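Local coordinates for uncharacterized protein (Sulfolobus solfataricus P2, PDB 2QS7) that is of unknown function but belongs to the DsrE/DsrF-like family and is a putative oxidoreductase, assembled here as a trimer, at residues N40-F45 / A130-R135; E99-A104 / F122-V127; I27-A32 / Q89-A94; G17-L22 / P62-N67. One frame throughout, in Å; residues are numbered along the deposited sequence.

Interaction 1 (N40-F45 / A130-R135); sequences NLFFTF and ATFLDR
Phe132 lays its ring over the CB and the near part of the ring of Phe42, forming an offset stack. The centroids are 5.0 Å apart and the planes differ by 30°, and the two side chains slide past each other in opposite directions. With chi1 at -176°, Phe42 swings CG away from its own backbone N, so CB and CG meet the helix residue while the far end of the ring leads off elsewhere. Both residues were built in two conformers, so the fine detail of the overlap is doubtful. Beyond the stack, the rim of Phe132 follows the strand backbone: CZ reaches Asn40 O at 3.4 Å, near the ring plane, and CE1 lies 3.6 Å from Leu41 C. One turn on, Arg135 supplies the polar part. Its NE donates to Asn40 OD1 at 3.0 Å, a bent bond (135° at the hydrogen) that meets the oxygen from above the amide plane, the two side chains crossing at about a right angle. The other end of the amide is also held, as Asn40 ND2 bonds to Ser11 OG on the neighbouring strand. Phe42 also rests on Cys105, and Arg135 on Phe103. Residues 40-43 and 130-135 run nearly antiparallel, as when a helix covers a face of the parallel sheet in a three-layer alpha/beta/alpha fold.

Interaction 2 (E99-A104 / F122-V127); sequences EVKVFA and FVDDVV
Asp124 reaches across to Val102 and bonds to both the N-H and the C=O of that residue, by its carboxylate and its own backbone N. At the root of the side chain, CB lies 3.3 Å from Val102 O, the same oxygen that accepts the Asp124 backbone N at 2.7 Å. A chi1 of -64° sets CG beside that backbone N and turns the carboxylate back along strand 99-105. There OD2 accepts Val102 N at 2.8 Å through its anti lone pair, in an almost straight bond (171°); the same oxygen comes close to Lys101 CA. The other oxygen, OD1, forms a salt bridge with Lys95, which also bonds Phe122 O and so ties the turn to helix 87-97. Farther along, parallel pairing is carried by Ala104 N to Asp125 O at 2.9 Å and Val127 N to Ala104 O at 2.9 Å. Apolar contacts flank the backbone on both faces of the sheet. Phe103 CD1 touches Val127 CG1 at 3.7 Å on one, while on the other Ala104 CB touches Val123 CG1 and Val126 CG2, at 4.0 and 4.1 Å. Strand 125-127 is the outermost strand of the sheet in this chain, joined to strand 99-105 through helix 106-111. Strand 38-43 lies along the far side of 99-105; helix 87-97 packs against Val100 and Phe122, and Met109 of helix 106-111 against Ala104 and Val126.

Interaction 3 (I27-A32 / Q89-A94); sequences ILTSGA and QLVQQA
Leu90 has the most surface buried here, and it uses its two methyls on two different residues of the facing helix. CD1 lies beside Ile27, 3.9 Å from its N and 4.1 Å from its CG1, the two side chains running alongside each other and pointing the same way. CD2 instead rests 4.0 Å from Ser30 OG, a hydroxyl placed anti to its own backbone N (chi1 -168°). One turn on from Leu90, Ala94 meets Thr29 methyl to methyl, CB to CG2 at 3.7 Å. The polar end of Thr29 turns the other way: with chi1 at -60° its hydroxyl lies beside the backbone N and bonds to Val25 O in its own helix, which presents the methyl to the partner. Small residues let the backbones come close where Ser30 faces Ala94, with CA atoms 5.1 Å apart. The contact between the segments is therefore van der Waals in character throughout. The short axes pass 8.3 Å from each other and are inclined at 23°. Underneath, Thr29 and Ala94 both reach Val100, while Thr29 and Val91 both touch Leu41, so the pair sits directly on the strands; Ile27 also packs on Thr107 of the third subunit. Two near-parallel helices side by side on one face of a parallel sheet, each leading into its own strand, are characteristic of a three-layer alpha/beta/alpha fold; the strand order 4-3-2-1-5 is consistent with the DsrE/DsrF-like family.

Interaction 4 (G17-L22 / P62-N67); sequences GTIDKL and PQIDKN
Ile19 and Pro62 lie side by side and point the same way, CB against CB at 3.7 Å. The CG2 branch of Ile19 runs obliquely to Ile64 and presses tightly on its CD1. Between these apolar neighbours the backbones join, Ile19 N donating to Gln63 O at 2.8 Å and 163°. Gln63 sets CG between its backbone N and carbonyl carbon (chi1 45°) and runs extended from there, which brings NE2 to Gly17 O in a weak bond of 3.3 Å. Asp20 crosses Asp65 obliquely, the carboxylate planes 50° apart. Its OD1 takes Asp65 N at 2.9 Å from above the carboxylate plane, and OD2 lies 3.4 Å from Asp65 CB while bonding to Trp46 NE1 of the third subunit. Asp65 directs its own OD1 along the chain, accepting Asn67 N at 2.8 Å in an Asx turn, and also bonds Asn67 ND2 of the second subunit. Thr18 occupies the N-cap position of helix 19-34, and its O accepts from both Lys21 N and Leu22 N. In this alpha/beta fold, the loop between helices 53-57 and 72-81 covers the N-terminal turn of the helix following the first strand, Asp20 and Asp65 extending its bonds to neighbouring subunits.

Overall arrangement
Interactions 1 and 2 are neighbours in the sheet: strands 38-43 and 99-105 pair directly, and Phe103 packs on both Phe132 and Arg135. Interaction 1 is buried and largely aromatic, whereas interaction 2 is backbone pairing at the sheet's outer strand, with a carboxylate reaching in. Interaction 3 covers the opposite face from helix 129-136; its apolar helix pair touches Leu41 and Val100, so it meets both. Interaction 4 shares helix 19-34 with interaction 3 but uses its first turn, about 18 Å away between centres. There backbone and carboxylate hydrogen bonds join an Ile19-Pro62-Ile64 apolar patch, with polar bonds to both other subunits. Interactions 1 and 4 lie on opposite sides of the chain's centre, yet both contact the second subunit.

Interaction 1 (N40-F45 / A130-R135)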
loop_
_atom_site.group_PDB
_atom_site.type_symbol
_atom_site.label_atom_id
_atom_site.label_comp_id
_atom_site.label_asym_id
_atom_site.label_seq_id
_atom_site.Cartn_x
_atom_site.Cartn_y
_atom_site.Cartn_z
ATOM N N ASN A 40 0.409 9.698 13.330
ATOM C CA ASN A 40 -0.823 10.256 12.821
ATOM C C ASN A 40 -1.500 9.186 11.999
ATOM O O ASN A 40 -0.898 8.629 11.099
ATOM C CB ASN A 40 -0.560 11.486 11.935
ATOM C CG ASN A 40 0.207 12.533 12.628
ATOM O OD1 ASN A 40 -0.252 13.097 13.621
ATOM N ND2 ASN A 40 1.386 12.829 12.102
ATOM N N LEU A 41 -2.758 8.900 12.314
ATOM C CA LEU A 41 -3.527 7.933 11.530
ATOM C C LEU A 41 -4.672 8.650 10.854
ATOM O O LEU A 41 -5.394 9.425 11.488
ATOM C CB LEU A 41 -4.078 6.831 12.424
ATOM C CG LEU A 41 -3.049 6.045 13.255
ATOM C CD1 LEU A 41 -3.794 5.064 14.213
ATOM C CD2 LEU A 41 -2.071 5.308 12.385
ATOM N N PHE A 42 -4.838 8.374 9.569
ATOM C CA PHE A 42 -5.928 8.943 8.785
ATOM C C PHE A 42 -6.782 7.816 8.217
ATOM O O PHE A 42 -6.365 7.095 7.298
ATOM C CB PHE A 42 -5.391 9.790 7.650
ATOM C CG PHE A 42 -6.466 10.481 6.864
ATOM C CD1 PHE A 42 -7.223 11.472 7.438
ATOM C CD2 PHE A 42 -6.719 10.145 5.547
ATOM C CE1 PHE A 42 -8.197 12.109 6.699
ATOM C CE2 PHE A 42 -7.675 10.791 4.832
ATOM C CZ PHE A 42 -8.404 11.754 5.395
ATOM N N PHE A 43 -7.988 7.651 8.770
ATOM C CA PHE A 43 -8.872 6.587 8.338
ATOM C C PHE A 43 -9.752 7.050 7.214
ATOM O O PHE A 43 -10.488 8.016 7.355
ATOM C CB PHE A 43 -9.707 6.064 9.485
ATOM C CG PHE A 43 -8.915 5.316 10.495
ATOM C CD1 PHE A 43 -8.192 5.999 11.456
ATOM C CD2 PHE A 43 -8.896 3.927 10.506
ATOM C CE1 PHE A 43 -7.450 5.322 12.417
ATOM C CE2 PHE A 43 -8.140 3.233 11.472
ATOM C CZ PHE A 43 -7.407 3.951 12.425
ATOM N N THR A 44 -9.689 6.332 6.106
ATOM C CA THR A 44 -10.408 6.692 4.911
ATOM C C THR A 44 -10.990 5.438 4.269
ATOM O O THR A 44 -10.574 4.325 4.560
ATOM C CB THR A 44 -9.468 7.457 3.952
ATOM O OG1 THR A 44 -10.244 8.044 2.907
ATOM C CG2 THR A 44 -8.372 6.536 3.354
ATOM N N PHE A 45 -11.988 5.618 3.433
ATOM C CA PHE A 45 -12.654 4.491 2.783
ATOM C C PHE A 45 -12.970 3.358 3.732
ATOM O O PHE A 45 -13.694 3.551 4.694
ATOM C CB PHE A 45 -11.848 4.021 1.548
ATOM C CG PHE A 45 -12.041 4.902 0.350
ATOM C CD1 PHE A 45 -11.305 6.086 0.210
ATOM C CD2 PHE A 45 -13.013 4.587 -0.610
ATOM C CE1 PHE A 45 -11.526 6.941 -0.893
ATOM C CE2 PHE A 45 -13.239 5.428 -1.709
ATOM C CZ PHE A 45 -12.499 6.601 -1.851
ATOM N N ALA A 130 -5.566 17.546 2.320
ATOM C CA ALA A 130 -4.462 18.461 2.507
ATOM C C ALA A 130 -3.995 18.519 3.948
ATOM O O ALA A 130 -2.815 18.770 4.244
ATOM C CB ALA A 130 -4.836 19.893 2.083
ATOM N N THR A 131 -4.954 18.390 4.852
ATOM C CA THR A 131 -4.624 18.440 6.258
ATOM C C THR A 131 -3.687 17.291 6.562
ATOM O O THR A 131 -2.660 17.457 7.211
ATOM C CB THR A 131 -5.910 18.447 7.116
ATOM O OG1 THR A 131 -6.849 19.426 6.582
ATOM C CG2 THR A 131 -5.557 18.792 8.525
ATOM N N PHE A 132 -4.007 16.120 6.027
ATOM C CA PHE A 132 -3.159 14.992 6.324
ATOM C C PHE A 132 -1.796 15.078 5.617
ATOM O O PHE A 132 -0.814 14.759 6.232
ATOM C CB PHE A 132 -3.909 13.646 6.194
ATOM C CG PHE A 132 -3.387 12.587 7.127
ATOM C CD1 PHE A 132 -3.762 12.587 8.469
ATOM C CD2 PHE A 132 -2.498 11.624 6.686
ATOM C CE1 PHE A 132 -3.264 11.643 9.339
ATOM C CE2 PHE A 132 -2.006 10.671 7.554
ATOM C CZ PHE A 132 -2.386 10.688 8.884
ATOM N N LEU A 133 -1.724 15.582 4.415
ATOM C CA LEU A 133 -0.465 15.811 3.802
ATOM C C LEU A 133 0.403 16.720 4.610
ATOM O O LEU A 133 1.637 16.565 4.645
ATOM C CB LEU A 133 -0.640 16.526 2.445
ATOM C CG LEU A 133 -0.750 15.822 1.072
ATOM C CD1 LEU A 133 -1.647 14.652 1.102
ATOM C CD2 LEU A 133 -1.241 16.856 0.043
ATOM N N ASP A 134 -0.205 17.780 5.149
ATOM C CA ASP A 134 0.517 18.735 5.943
ATOM C C ASP A 134 1.073 18.091 7.160
ATOM O O ASP A 134 2.216 18.277 7.497
ATOM C CB ASP A 134 -0.422 19.829 6.434
ATOM C CG ASP A 134 -0.665 20.944 5.411
ATOM O OD1 ASP A 134 -0.084 20.950 4.296
ATOM O OD2 ASP A 134 -1.440 21.858 5.777
ATOM N N ARG A 135 0.240 17.337 7.857
ATOM C CA ARG A 135 0.717 16.620 9.051
ATOM C C ARG A 135 1.767 15.609 8.789
ATOM O O ARG A 135 2.693 15.485 9.572
ATOM C CB ARG A 135 -0.446 15.914 9.781
ATOM C CG ARG A 135 -0.793 16.588 11.003
ATOM C CD ARG A 135 -1.582 15.797 11.887
ATOM N NE ARG A 135 -1.030 15.954 13.217
ATOM C CZ ARG A 135 -1.351 16.891 14.090
ATOM N NH1 ARG A 135 -2.238 17.829 13.831
ATOM N NH2 ARG A 135 -0.763 16.859 15.263
#

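Interaction 2 (E99-A104 / F122-V127)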
loop_
_atom_site.group_PDB
_atom_site.type_symbol
_atom_site.label_atom_id
_atom_site.label_comp_id
_atom_site.label_asym_id
_atom_site.label_seq_id
_atom_site.Cartn_x
_atom_site.Cartn_y
_atom_site.Cartn_z
ATOM N N GLU A 99 2.267 10.022 21.615
ATOM C CA GLU A 99 1.598 11.099 20.875
ATOM C C GLU A 99 0.999 10.494 19.602
ATOM O O GLU A 99 1.666 10.333 18.602
ATOM C CB GLU A 99 2.631 12.212 20.592
ATOM C CG GLU A 99 2.032 13.554 20.120
ATOM N N VAL A 100 -0.265 10.116 19.689
ATOM C CA VAL A 100 -0.953 9.490 18.599
ATOM C C VAL A 100 -2.223 10.286 18.338
ATOM O O VAL A 100 -2.976 10.584 19.279
ATOM C CB VAL A 100 -1.320 8.005 18.936
ATOM C CG1 VAL A 100 -2.151 7.371 17.789
ATOM C CG2 VAL A 100 -0.075 7.220 19.225
ATOM N N LYS A 101 -2.443 10.644 17.067
ATOM C CA LYS A 101 -3.641 11.363 16.659
ATOM C C LYS A 101 -4.376 10.549 15.609
ATOM O O LYS A 101 -3.758 10.005 14.686
ATOM C CB LYS A 101 -3.293 12.727 16.095
ATOM C CG LYS A 101 -2.698 13.690 17.120
ATOM C CD LYS A 101 -3.752 14.161 18.067
ATOM C CE LYS A 101 -3.191 15.107 19.125
ATOM N NZ LYS A 101 -2.533 14.377 20.277
ATOM N N VAL A 102 -5.688 10.456 15.790
ATOM C CA VAL A 102 -6.557 9.696 14.921
ATOM C C VAL A 102 -7.480 10.644 14.225
ATOM O O VAL A 102 -8.228 11.384 14.873
ATOM C CB VAL A 102 -7.352 8.676 15.744
ATOM C CG1 VAL A 102 -8.351 7.892 14.896
ATOM C CG2 VAL A 102 -6.368 7.732 16.437
ATOM N N PHE A 103 -7.407 10.635 12.907
ATOM C CA PHE A 103 -8.221 11.480 12.050
ATOM C C PHE A 103 -9.131 10.635 11.169
ATOM O O PHE A 103 -8.757 9.561 10.746
ATOM C CB PHE A 103 -7.326 12.319 11.138
ATOM C CG PHE A 103 -6.422 13.249 11.877
ATOM C CD1 PHE A 103 -6.905 14.446 12.386
ATOM C CD2 PHE A 103 -5.121 12.904 12.123
ATOM C CE1 PHE A 103 -6.091 15.306 13.091
ATOM C CE2 PHE A 103 -4.294 13.752 12.811
ATOM C CZ PHE A 103 -4.780 14.966 13.297
ATOM N N ALA A 104 -10.307 11.176 10.887
ATOM C CA ALA A 104 -11.277 10.578 10.009
ATOM C C ALA A 104 -11.378 11.444 8.765
ATOM O O ALA A 104 -11.422 12.657 8.850
ATOM C CB ALA A 104 -12.690 10.484 10.732
ATOM N N PHE A 122 -12.315 7.684 20.148
ATOM C CA PHE A 122 -10.907 7.955 20.045
ATOM C C PHE A 122 -10.506 8.743 18.797
ATOM O O PHE A 122 -9.342 9.006 18.602
ATOM C CB PHE A 122 -10.108 6.655 20.246
ATOM C CG PHE A 122 -9.979 5.771 19.029
ATOM C CD1 PHE A 122 -10.848 5.836 17.958
ATOM C CD2 PHE A 122 -9.017 4.773 19.025
ATOM C CE1 PHE A 122 -10.690 4.987 16.870
ATOM C CE2 PHE A 122 -8.877 3.913 17.938
ATOM C CZ PHE A 122 -9.716 4.026 16.868
ATOM N N VAL A 123 -11.471 9.093 17.947
ATOM C CA VAL A 123 -11.180 9.923 16.779
ATOM C C VAL A 123 -11.025 11.341 17.293
ATOM O O VAL A 123 -11.890 11.860 17.997
ATOM C CB VAL A 123 -12.298 9.871 15.740
ATOM C CG1 VAL A 123 -12.094 10.930 14.638
ATOM C CG2 VAL A 123 -12.421 8.437 15.175
ATOM N N ASP A 124 -9.912 11.954 16.956
ATOM C CA ASP A 124 -9.598 13.300 17.389
ATOM C C ASP A 124 -10.222 14.361 16.500
ATOM O O ASP A 124 -10.652 15.388 16.977
ATOM C CB ASP A 124 -8.066 13.461 17.441
ATOM C CG ASP A 124 -7.456 12.543 18.474
ATOM O OD1 ASP A 124 -7.866 12.672 19.644
ATOM O OD2 ASP A 124 -6.631 11.667 18.139
ATOM N N ASP A 125 -10.278 14.140 15.199
ATOM C CA ASP A 125 -10.838 15.150 14.329
ATOM C C ASP A 125 -11.191 14.575 12.974
ATOM O O ASP A 125 -10.735 13.507 12.615
ATOM C CB ASP A 125 -9.831 16.297 14.139
ATOM C CG ASP A 125 -10.505 17.623 13.784
ATOM O OD1 ASP A 125 -11.754 17.656 13.548
ATOM O OD2 ASP A 125 -9.784 18.646 13.753
ATOM N N VAL A 126 -12.030 15.313 12.245
ATOM C CA VAL A 126 -12.469 14.969 10.899
ATOM C C VAL A 126 -11.797 15.992 10.020
ATOM O O VAL A 126 -11.963 17.195 10.247
ATOM C CB VAL A 126 -14.007 15.065 10.711
ATOM C CG1 VAL A 126 -14.384 15.035 9.228
ATOM C CG2 VAL A 126 -14.704 13.937 11.451
ATOM N N VAL A 127 -11.026 15.528 9.045
ATOM C CA VAL A 127 -10.247 16.412 8.218
ATOM C C VAL A 127 -10.201 15.915 6.786
ATOM O O VAL A 127 -10.606 14.795 6.468
ATOM C CB VAL A 127 -8.799 16.483 8.752
ATOM C CG1 VAL A 127 -8.787 16.798 10.237
ATOM C CG2 VAL A 127 -8.042 15.198 8.517
#

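Interaction 3 (I27-A32 / Q89-A94)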
loop_
_atom_site.group_PDB
_atom_site.type_symbol
_atom_site.label_atom_id
_atom_site.label_comp_id
_atom_site.label_asym_id
_atom_site.label_seq_id
_atom_site.Cartn_x
_atom_site.Cartn_y
_atom_site.Cartn_z
ATOM N N ILE A 27 0.030 -2.584 15.243
ATOM C CA ILE A 27 1.383 -2.951 15.637
ATOM C C ILE A 27 2.352 -1.820 15.300
ATOM O O ILE A 27 3.217 -1.488 16.088
ATOM C CB ILE A 27 1.814 -4.295 14.968
ATOM C CG1 ILE A 27 0.970 -5.456 15.504
ATOM C CG2 ILE A 27 3.290 -4.570 15.213
ATOM C CD1 ILE A 27 1.060 -6.681 14.653
ATOM N N LEU A 28 2.212 -1.230 14.131
ATOM C CA LEU A 28 3.058 -0.084 13.780
ATOM C C LEU A 28 2.824 1.063 14.747
ATOM O O LEU A 28 3.755 1.704 15.200
ATOM C CB LEU A 28 2.740 0.412 12.381
ATOM C CG LEU A 28 3.391 -0.339 11.243
ATOM C CD1 LEU A 28 2.558 -0.163 9.987
ATOM C CD2 LEU A 28 4.828 0.174 11.054
ATOM N N THR A 29 1.552 1.359 15.014
ATOM C CA THR A 29 1.231 2.481 15.881
ATOM C C THR A 29 1.800 2.284 17.266
ATOM O O THR A 29 2.409 3.175 17.828
ATOM C CB THR A 29 -0.272 2.684 15.967
ATOM O OG1 THR A 29 -0.759 2.950 14.646
ATOM C CG2 THR A 29 -0.607 3.852 16.881
ATOM N N SER A 30 1.598 1.080 17.797
ATOM C CA SER A 30 2.008 0.725 19.146
ATOM C C SER A 30 3.518 0.763 19.282
ATOM O O SER A 30 4.061 1.346 20.219
ATOM C CB SER A 30 1.500 -0.682 19.459
ATOM O OG SER A 30 1.612 -0.983 20.835
ATOM N N GLY A 31 4.190 0.146 18.317
ATOM C CA GLY A 31 5.661 0.091 18.312
ATOM C C GLY A 31 6.286 1.454 18.122
ATOM O O GLY A 31 7.183 1.808 18.832
ATOM N N ALA A 32 5.779 2.239 17.179
ATOM C CA ALA A 32 6.317 3.579 16.943
ATOM C C ALA A 32 6.102 4.492 18.149
ATOM O O ALA A 32 7.036 5.202 18.557
ATOM C CB ALA A 32 5.684 4.162 15.631
ATOM N N GLN A 89 -7.361 -1.651 20.247
ATOM C CA GLN A 89 -6.856 -1.565 21.605
ATOM C C GLN A 89 -5.407 -1.134 21.568
ATOM O O GLN A 89 -4.976 -0.345 22.385
ATOM C CB GLN A 89 -6.981 -2.904 22.315
ATOM C CG GLN A 89 -8.435 -3.332 22.488
ATOM C CD GLN A 89 -8.583 -4.695 23.127
ATOM O OE1 GLN A 89 -7.719 -5.572 23.004
ATOM N NE2 GLN A 89 -9.694 -4.882 23.814
ATOM N N LEU A 90 -4.655 -1.638 20.596
ATOM C CA LEU A 90 -3.269 -1.224 20.420
ATOM C C LEU A 90 -3.200 0.266 20.102
ATOM O O LEU A 90 -2.311 0.972 20.600
ATOM C CB LEU A 90 -2.564 -2.047 19.333
ATOM C CG LEU A 90 -2.277 -3.534 19.591
ATOM C CD1 LEU A 90 -1.739 -4.193 18.326
ATOM C CD2 LEU A 90 -1.323 -3.764 20.761
ATOM N N VAL A 91 -4.130 0.761 19.295
ATOM C CA VAL A 91 -4.128 2.191 18.970
ATOM C C VAL A 91 -4.471 3.037 20.219
ATOM O O VAL A 91 -3.745 4.005 20.553
ATOM C CB VAL A 91 -5.038 2.519 17.785
ATOM C CG1 VAL A 91 -5.073 4.034 17.545
ATOM C CG2 VAL A 91 -4.515 1.779 16.553
ATOM N N GLN A 92 -5.517 2.643 20.939
ATOM C CA GLN A 92 -5.926 3.389 22.105
ATOM C C GLN A 92 -4.840 3.381 23.169
ATOM O O GLN A 92 -4.591 4.404 23.807
ATOM C CB GLN A 92 -7.271 2.870 22.663
ATOM C CG GLN A 92 -7.746 3.568 23.940
ATOM C CD GLN A 92 -7.730 5.108 23.878
ATOM O OE1 GLN A 92 -7.125 5.766 24.741
ATOM N NE2 GLN A 92 -8.364 5.682 22.854
ATOM N N GLN A 93 -4.194 2.239 23.371
ATOM C CA GLN A 93 -3.107 2.152 24.358
ATOM C C GLN A 93 -1.958 3.042 23.910
ATOM O O GLN A 93 -1.314 3.680 24.731
ATOM C CB GLN A 93 -2.606 0.716 24.538
ATOM N N ALA A 94 -1.705 3.086 22.605
ATOM C CA ALA A 94 -0.628 3.928 22.073
ATOM C C ALA A 94 -0.917 5.396 22.375
ATOM O O ALA A 94 -0.003 6.130 22.736
ATOM C CB ALA A 94 -0.434 3.713 20.596
#

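Interaction 4 (G17-L22 / P62-N67)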
loop_
_atom_site.group_PDB
_atom_site.type_symbol
_atom_site.label_atom_id
_atom_site.label_comp_id
_atom_site.label_asym_id
_atom_site.label_seq_id
_atom_site.Cartn_x
_atom_site.Cartn_y
_atom_site.Cartn_z
ATOM N N GLY A 17 -9.762 -2.199 5.296
ATOM C CA GLY A 17 -10.634 -2.530 6.404
ATOM C C GLY A 17 -10.645 -4.005 6.795
ATOM O O GLY A 17 -11.441 -4.378 7.614
ATOM N N THR A 18 -9.760 -4.819 6.236
ATOM C CA THR A 18 -9.691 -6.231 6.586
ATOM C C THR A 18 -8.805 -6.365 7.821
ATOM O O THR A 18 -7.928 -5.560 8.064
ATOM C CB THR A 18 -9.198 -7.102 5.413
ATOM O OG1 THR A 18 -7.937 -6.609 4.935
ATOM C CG2 THR A 18 -10.193 -7.054 4.290
ATOM N N ILE A 19 -9.040 -7.410 8.601
ATOM C CA ILE A 19 -8.327 -7.596 9.853
ATOM C C ILE A 19 -6.827 -7.757 9.656
ATOM O O ILE A 19 -6.064 -7.258 10.470
ATOM C CB ILE A 19 -8.917 -8.785 10.694
ATOM C CG1 ILE A 19 -8.385 -8.780 12.128
ATOM C CG2 ILE A 19 -8.637 -10.136 10.045
ATOM C CD1 ILE A 19 -8.808 -7.586 12.914
ATOM N N ASP A 20 -6.416 -8.418 8.579
ATOM C CA ASP A 20 -4.993 -8.636 8.333
ATOM C C ASP A 20 -4.263 -7.354 8.018
ATOM O O ASP A 20 -3.056 -7.295 8.181
ATOM C CB ASP A 20 -4.751 -9.693 7.249
ATOM C CG ASP A 20 -5.481 -9.388 5.971
ATOM O OD1 ASP A 20 -6.736 -9.350 6.022
ATOM O OD2 ASP A 20 -4.806 -9.219 4.924
ATOM N N LYS A 21 -4.973 -6.312 7.594
ATOM C CA LYS A 21 -4.332 -5.019 7.370
ATOM C C LYS A 21 -4.478 -4.094 8.579
ATOM O O LYS A 21 -3.613 -3.274 8.860
ATOM C CB LYS A 21 -4.818 -4.368 6.089
ATOM C CG LYS A 21 -4.378 -5.158 4.853
ATOM C CD LYS A 21 -4.058 -4.250 3.670
ATOM C CE LYS A 21 -3.711 -5.043 2.410
ATOM N NZ LYS A 21 -3.518 -4.182 1.182
ATOM N N LEU A 22 -5.546 -4.257 9.335
ATOM C CA LEU A 22 -5.739 -3.438 10.516
ATOM C C LEU A 22 -4.746 -3.840 11.603
ATOM O O LEU A 22 -4.316 -2.982 12.361
ATOM C CB LEU A 22 -7.189 -3.521 11.009
ATOM C CG LEU A 22 -8.253 -2.860 10.119
ATOM C CD1 LEU A 22 -9.670 -3.308 10.504
ATOM C CD2 LEU A 22 -8.103 -1.334 10.153
ATOM N N PRO A 62 -14.285 -10.957 12.252
ATOM C CA PRO A 62 -13.470 -10.052 11.402
ATOM C C PRO A 62 -13.217 -10.625 9.999
ATOM O O PRO A 62 -13.138 -11.857 9.832
ATOM C CB PRO A 62 -12.152 -9.873 12.192
ATOM C CG PRO A 62 -12.226 -10.879 13.358
ATOM C CD PRO A 62 -13.676 -11.181 13.579
ATOM N N GLN A 63 -13.090 -9.748 9.008
ATOM C CA GLN A 63 -12.925 -10.218 7.636
ATOM C C GLN A 63 -11.453 -10.231 7.234
ATOM O O GLN A 63 -10.798 -9.226 7.320
ATOM C CB GLN A 63 -13.781 -9.384 6.647
ATOM C CG GLN A 63 -13.717 -7.836 6.873
ATOM C CD GLN A 63 -14.072 -6.969 5.629
ATOM O OE1 GLN A 63 -14.608 -7.454 4.628
ATOM N NE2 GLN A 63 -13.745 -5.676 5.706
ATOM N N ILE A 64 -10.949 -11.394 6.834
ATOM C CA ILE A 64 -9.595 -11.531 6.304
ATOM C C ILE A 64 -9.652 -11.225 4.803
ATOM O O ILE A 64 -10.685 -11.405 4.151
ATOM C CB ILE A 64 -9.056 -12.998 6.398
ATOM C CG1 ILE A 64 -8.968 -13.508 7.830
ATOM C CG2 ILE A 64 -7.632 -13.098 5.833
ATOM C CD1 ILE A 64 -7.761 -12.963 8.561
ATOM N N ASP A 65 -8.540 -10.766 4.252
ATOM C CA ASP A 65 -8.434 -10.550 2.816
ATOM C C ASP A 65 -8.747 -11.889 2.115
ATOM O O ASP A 65 -8.146 -12.907 2.434
ATOM C CB ASP A 65 -7.019 -10.057 2.478
ATOM C CG ASP A 65 -6.837 -9.675 1.011
ATOM O OD1 ASP A 65 -7.479 -10.283 0.132
ATOM O OD2 ASP A 65 -6.017 -8.770 0.718
ATOM N N LYS A 66 -9.682 -11.869 1.169
ATOM C CA LYS A 66 -10.032 -13.070 0.424
ATOM C C LYS A 66 -8.811 -13.747 -0.227
ATOM O O LYS A 66 -8.822 -14.937 -0.459
ATOM C CB LYS A 66 -11.098 -12.752 -0.630
ATOM C CG LYS A 66 -12.462 -12.337 -0.058
ATOM C CD LYS A 66 -13.473 -12.111 -1.177
ATOM C CE LYS A 66 -14.900 -12.029 -0.676
ATOM N NZ LYS A 66 -15.855 -12.150 -1.827
ATOM N N ASN A 67 -7.759 -12.982 -0.518
ATOM C CA ASN A 67 -6.544 -13.552 -1.110
ATOM C C ASN A 67 -5.805 -14.534 -0.193
ATOM O O ASN A 67 -5.019 -15.377 -0.675
ATOM C CB ASN A 67 -5.568 -12.446 -1.468
ATOM C CG ASN A 67 -6.044 -11.594 -2.590
ATOM O OD1 ASN A 67 -6.454 -12.096 -3.607
ATOM N ND2 ASN A 67 -5.929 -10.287 -2.439
#